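Local coordinates for protein putative transcriptional regulator (Bacillus cytotoxicus NVH 391-98, PDB 3K4H) that probably acts as a LacI-family transcriptional regulator, with a two-lobed sugar-binding domain that here holds a glucose-containing glycan, at residues A[107-118]-A[268-276]. Residues are numbered along the deposited sequence; the frame is centred on the assembly and turned at random.
With GLC (alpha-D-glucopyranose), chain C.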
loop_
_atom_site.group_PDB
_atom_site.type_symbol
_atom_site.label_atom_id
_atom_site.label_comp_id
_atom_site.label_asym_id
_atom_site.label_seq_id
_atom_site.Cartn_x
_atom_site.Cartn_y
_atom_site.Cartn_z
ATOM N N GLU A 107 12.070 -3.271 8.542
ATOM C CA GLU A 107 13.024 -2.483 9.349
ATOM C C GLU A 107 12.989 -0.961 9.125
ATOM O O GLU A 107 13.282 -0.187 10.041
ATOM C CB GLU A 107 14.457 -3.003 9.151
ATOM C CG GLU A 107 14.819 -4.206 10.010
ATOM C CD GLU A 107 15.930 -5.060 9.401
ATOM O OE1 GLU A 107 17.076 -4.978 9.904
ATOM O OE2 GLU A 107 15.663 -5.810 8.425
ATOM N N ILE A 108 12.642 -0.543 7.907
ATOM C CA ILE A 108 12.696 0.865 7.512
ATOM C C ILE A 108 11.317 1.517 7.530
ATOM O O ILE A 108 10.350 0.925 7.028
ATOM C CB ILE A 108 13.281 0.987 6.100
ATOM C CG1 ILE A 108 14.668 0.347 6.048
ATOM C CG2 ILE A 108 13.331 2.455 5.629
ATOM C CD1 ILE A 108 15.061 -0.160 4.652
ATOM N N THR A 109 11.226 2.754 7.972
ATOM C CA THR A 109 9.966 3.472 7.918
ATOM C C THR A 109 9.904 4.365 6.712
ATOM O O THR A 109 10.758 5.149 6.503
ATOM C CB THR A 109 9.826 4.367 9.076
ATOM O OG1 THR A 109 10.197 3.649 10.234
ATOM C CG2 THR A 109 8.440 4.767 9.213
ATOM N N TYR A 110 8.881 4.227 5.909
ATOM C CA TYR A 110 8.820 4.946 4.690
ATOM C C TYR A 110 7.460 5.462 4.340
ATOM O O TYR A 110 6.513 4.987 4.834
ATOM C CB TYR A 110 9.416 4.105 3.597
ATOM C CG TYR A 110 8.577 2.988 3.142
ATOM C CD1 TYR A 110 7.602 3.189 2.233
ATOM C CD2 TYR A 110 8.789 1.722 3.583
ATOM C CE1 TYR A 110 6.855 2.193 1.803
ATOM C CE2 TYR A 110 8.034 0.712 3.157
ATOM C CZ TYR A 110 7.063 0.951 2.266
ATOM O OH TYR A 110 6.286 -0.066 1.816
ATOM N N VAL A 111 7.406 6.488 3.511
ATOM C CA VAL A 111 6.188 7.091 3.017
ATOM C C VAL A 111 6.137 6.944 1.518
ATOM O O VAL A 111 7.113 7.091 0.885
ATOM C CB VAL A 111 6.154 8.524 3.340
ATOM C CG1 VAL A 111 4.892 9.060 2.984
ATOM C CG2 VAL A 111 6.342 8.697 4.734
ATOM N N ASP A 112 5.023 6.543 0.956
ATOM C CA ASP A 112 4.979 6.286 -0.457
ATOM C C ASP A 112 3.599 6.365 -0.975
ATOM O O ASP A 112 2.719 6.491 -0.234
ATOM C CB ASP A 112 5.550 4.927 -0.729
ATOM C CG ASP A 112 5.937 4.734 -2.131
ATOM O OD1 ASP A 112 6.077 5.699 -2.843
ATOM O OD2 ASP A 112 6.113 3.604 -2.527
ATOM N N ASN A 113 3.423 6.382 -2.271
ATOM C CA ASN A 113 2.133 6.161 -2.855
ATOM C C ASN A 113 2.073 4.740 -3.318
ATOM O O ASN A 113 3.064 4.144 -3.492
ATOM C CB ASN A 113 1.922 6.984 -4.081
ATOM C CG ASN A 113 2.324 8.353 -3.928
ATOM O OD1 ASN A 113 3.389 8.718 -4.300
ATOM N ND2 ASN A 113 1.444 9.154 -3.474
ATOM N N ASP A 114 0.908 4.186 -3.533
ATOM C CA ASP A 114 0.853 2.827 -4.047
ATOM C C ASP A 114 1.078 2.876 -5.545
ATOM O O ASP A 114 0.135 2.716 -6.348
ATOM C CB ASP A 114 -0.481 2.170 -3.728
ATOM C CG ASP A 114 -0.534 0.723 -4.159
ATOM O OD1 ASP A 114 -1.582 0.099 -3.956
ATOM O OD2 ASP A 114 0.461 0.211 -4.715
ATOM N N ASN A 115 2.332 3.126 -5.911
ATOM C CA ASN A 115 2.747 3.305 -7.277
ATOM C C ASN A 115 2.426 2.118 -8.173
ATOM O O ASN A 115 2.090 2.295 -9.341
ATOM C CB ASN A 115 4.230 3.579 -7.292
ATOM C CG ASN A 115 4.535 5.001 -6.973
ATOM O OD1 ASN A 115 3.890 5.902 -7.512
ATOM N ND2 ASN A 115 5.503 5.231 -6.084
ATOM N N TYR A 116 2.515 0.911 -7.621
ATOM C CA TYR A 116 2.163 -0.271 -8.382
ATOM C C TYR A 116 0.735 -0.151 -8.864
ATOM O O TYR A 116 0.471 -0.282 -10.062
ATOM C CB TYR A 116 2.340 -1.544 -7.570
ATOM C CG TYR A 116 1.940 -2.769 -8.336
ATOM C CD1 TYR A 116 2.845 -3.429 -9.156
ATOM C CD2 TYR A 116 0.636 -3.256 -8.266
ATOM C CE1 TYR A 116 2.451 -4.560 -9.866
ATOM C CE2 TYR A 116 0.245 -4.355 -8.964
ATOM C CZ TYR A 116 1.150 -5.001 -9.756
ATOM O OH TYR A 116 0.727 -6.096 -10.444
ATOM N N THR A 117 -0.178 0.125 -7.944
ATOM C CA THR A 117 -1.574 0.255 -8.303
ATOM C C THR A 117 -1.894 1.505 -9.125
ATOM O O THR A 117 -2.775 1.464 -9.996
ATOM C CB THR A 117 -2.459 0.178 -7.067
ATOM O OG1 THR A 117 -2.081 -0.989 -6.321
ATOM C CG2 THR A 117 -3.925 0.069 -7.465
ATOM N N ALA A 118 -1.196 2.615 -8.869
ATOM C CA ALA A 118 -1.483 3.807 -9.657
ATOM C C ALA A 118 -1.230 3.465 -11.127
ATOM O O ALA A 118 -2.110 3.691 -11.955
ATOM C CB ALA A 118 -0.686 4.992 -9.200
ATOM N N THR A 268 8.693 1.533 16.090
ATOM C CA THR A 268 8.310 0.476 15.223
ATOM C C THR A 268 8.277 1.046 13.841
ATOM O O THR A 268 7.894 2.178 13.638
ATOM C CB THR A 268 6.951 -0.006 15.559
ATOM O OG1 THR A 268 6.529 0.603 16.786
ATOM C CG2 THR A 268 6.990 -1.485 15.690
ATOM N N ALA A 269 8.713 0.245 12.899
ATOM C CA ALA A 269 8.726 0.613 11.521
ATOM C C ALA A 269 7.449 0.259 10.816
ATOM O O ALA A 269 7.050 -0.859 10.769
ATOM C CB ALA A 269 9.854 -0.040 10.867
ATOM N N LYS A 270 6.837 1.270 10.250
ATOM C CA LYS A 270 5.609 1.187 9.480
ATOM C C LYS A 270 5.840 1.791 8.107
ATOM O O LYS A 270 6.860 2.426 7.863
ATOM C CB LYS A 270 4.513 1.986 10.180
ATOM C CG LYS A 270 4.971 3.385 10.562
ATOM C CD LYS A 270 3.930 4.124 11.348
ATOM C CE LYS A 270 4.546 4.695 12.621
ATOM N NZ LYS A 270 4.376 6.189 12.694
ATOM N N CYS A 271 4.861 1.614 7.235
ATOM C CA CYS A 271 4.812 2.248 5.942
ATOM C C CYS A 271 3.553 3.114 5.867
ATOM O O CYS A 271 2.507 2.707 6.334
ATOM C CB CYS A 271 4.792 1.141 4.900
ATOM S SG CYS A 271 3.977 1.513 3.369
ATOM N N ILE A 272 3.639 4.295 5.280
ATOM C CA ILE A 272 2.483 5.202 5.173
ATOM C C ILE A 272 2.120 5.448 3.714
ATOM O O ILE A 272 2.934 5.949 2.952
ATOM C CB ILE A 272 2.749 6.549 5.897
ATOM C CG1 ILE A 272 3.111 6.259 7.361
ATOM C CG2 ILE A 272 1.548 7.445 5.815
ATOM C CD1 ILE A 272 3.224 7.463 8.303
ATOM N N ILE A 273 0.903 5.095 3.313
ATOM C CA ILE A 273 0.526 5.205 1.905
ATOM C C ILE A 273 -0.400 6.394 1.676
ATOM O O ILE A 273 -1.529 6.414 2.193
ATOM C CB ILE A 273 -0.116 3.903 1.374
ATOM C CG1 ILE A 273 0.831 2.715 1.542
ATOM C CG2 ILE A 273 -0.526 4.044 -0.092
ATOM C CD1 ILE A 273 2.223 2.898 0.963
ATOM N N ILE A 274 0.078 7.370 0.908
ATOM C CA ILE A 274 -0.668 8.593 0.623
ATOM C C ILE A 274 -1.462 8.372 -0.666
ATOM O O ILE A 274 -0.918 7.864 -1.648
ATOM C CB ILE A 274 0.323 9.803 0.481
ATOM C CG1 ILE A 274 0.564 10.527 1.810
ATOM C CG2 ILE A 274 -0.179 10.837 -0.501
ATOM C CD1 ILE A 274 1.308 9.740 2.849
ATOM N N PRO A 275 -2.744 8.763 -0.694
ATOM C CA PRO A 275 -3.545 8.526 -1.887
ATOM C C PRO A 275 -3.076 9.293 -3.104
ATOM O O PRO A 275 -2.580 10.429 -3.005
ATOM C CB PRO A 275 -4.919 9.050 -1.505
ATOM C CG PRO A 275 -4.919 9.123 -0.026
ATOM C CD PRO A 275 -3.508 9.501 0.312
ATOM N N HIS A 276 -3.269 8.655 -4.252
ATOM C CA HIS A 276 -3.044 9.252 -5.551
ATOM C C HIS A 276 -4.389 9.421 -6.255
ATOM O O HIS A 276 -5.377 8.855 -5.820
ATOM C CB HIS A 276 -2.145 8.339 -6.367
ATOM C CG HIS A 276 -2.768 7.016 -6.689
ATOM N ND1 HIS A 276 -2.696 5.935 -5.835
ATOM C CD2 HIS A 276 -3.474 6.601 -7.769
ATOM C CE1 HIS A 276 -3.324 4.908 -6.379
ATOM N NE2 HIS A 276 -3.803 5.284 -7.552
HETATM C C1 GLC C . 9.464 10.513 -4.999
HETATM C C2 GLC C . 10.450 9.646 -4.246
HETATM C C3 GLC C . 10.091 8.203 -4.558
HETATM C C4 GLC C . 8.640 7.902 -4.138
HETATM C C5 GLC C . 7.691 8.909 -4.743
HETATM C C6 GLC C . 6.313 8.684 -4.170
HETATM O O2 GLC C . 11.750 9.937 -4.707
HETATM O O3 GLC C . 11.077 7.395 -3.956
HETATM O O4 GLC C . 8.181 6.709 -4.687
HETATM O O5 GLC C . 8.146 10.242 -4.535
HETATM O O6 GLC C . 5.540 8.161 -5.217
HETATM O O HOH W 1 -1.394 5.588 -3.251
#
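With CG set between its own backbone N and carbonyl carbon (chi1 74°), Tyr-110 swings its ring toward Cys-271. Cys-271 CB lies over one ring face, 3.8 Å from the centroid of the Tyr-110 ring, a CH-pi contact offset toward the rim, while SG meets the ring obliquely, a sulfur-aromatic contact. His-276 likewise has CG between N and carbonyl carbon (chi1 65°), which lays its imidazole flat against Ala-118 at the start of the helix; Ala-118 CB is 3.6 Å from the centroid of the His-276 ring. A water at the imidazole edge, in the ring plane, links His-276 ND1 with Asp-114 N and Ile-274 O; NE2 is held by Glu-121.

Strands 110-112 and 271-273 run parallel. Ile-272 is bonded through both its N and its O: N gives to Tyr-110 O at 3.0 Å, and O takes Asp-112 N at 2.9 Å; Ile-274 N to Asp-112 O continues the pattern. Asn-113 ND2 then reaches Ile-274 O from above the carbonyl plane, at 3.3 Å, and also bonds Val-245 O. Asp-112 OD1 accepts from glucose O4 at 3.0 Å, and Asn-115 ND2 donates to O6, so Asp-112 and Asn-115 line the sugar pocket.

Strand 110-112 lies between strands 95-98 and 271-273 in the parallel sheet of one lobe. Helix 247-264 packs against Val-111 and Ile-274, and beyond Cys-271 and Ile-273 the sheet continues antiparallel into the second subunit.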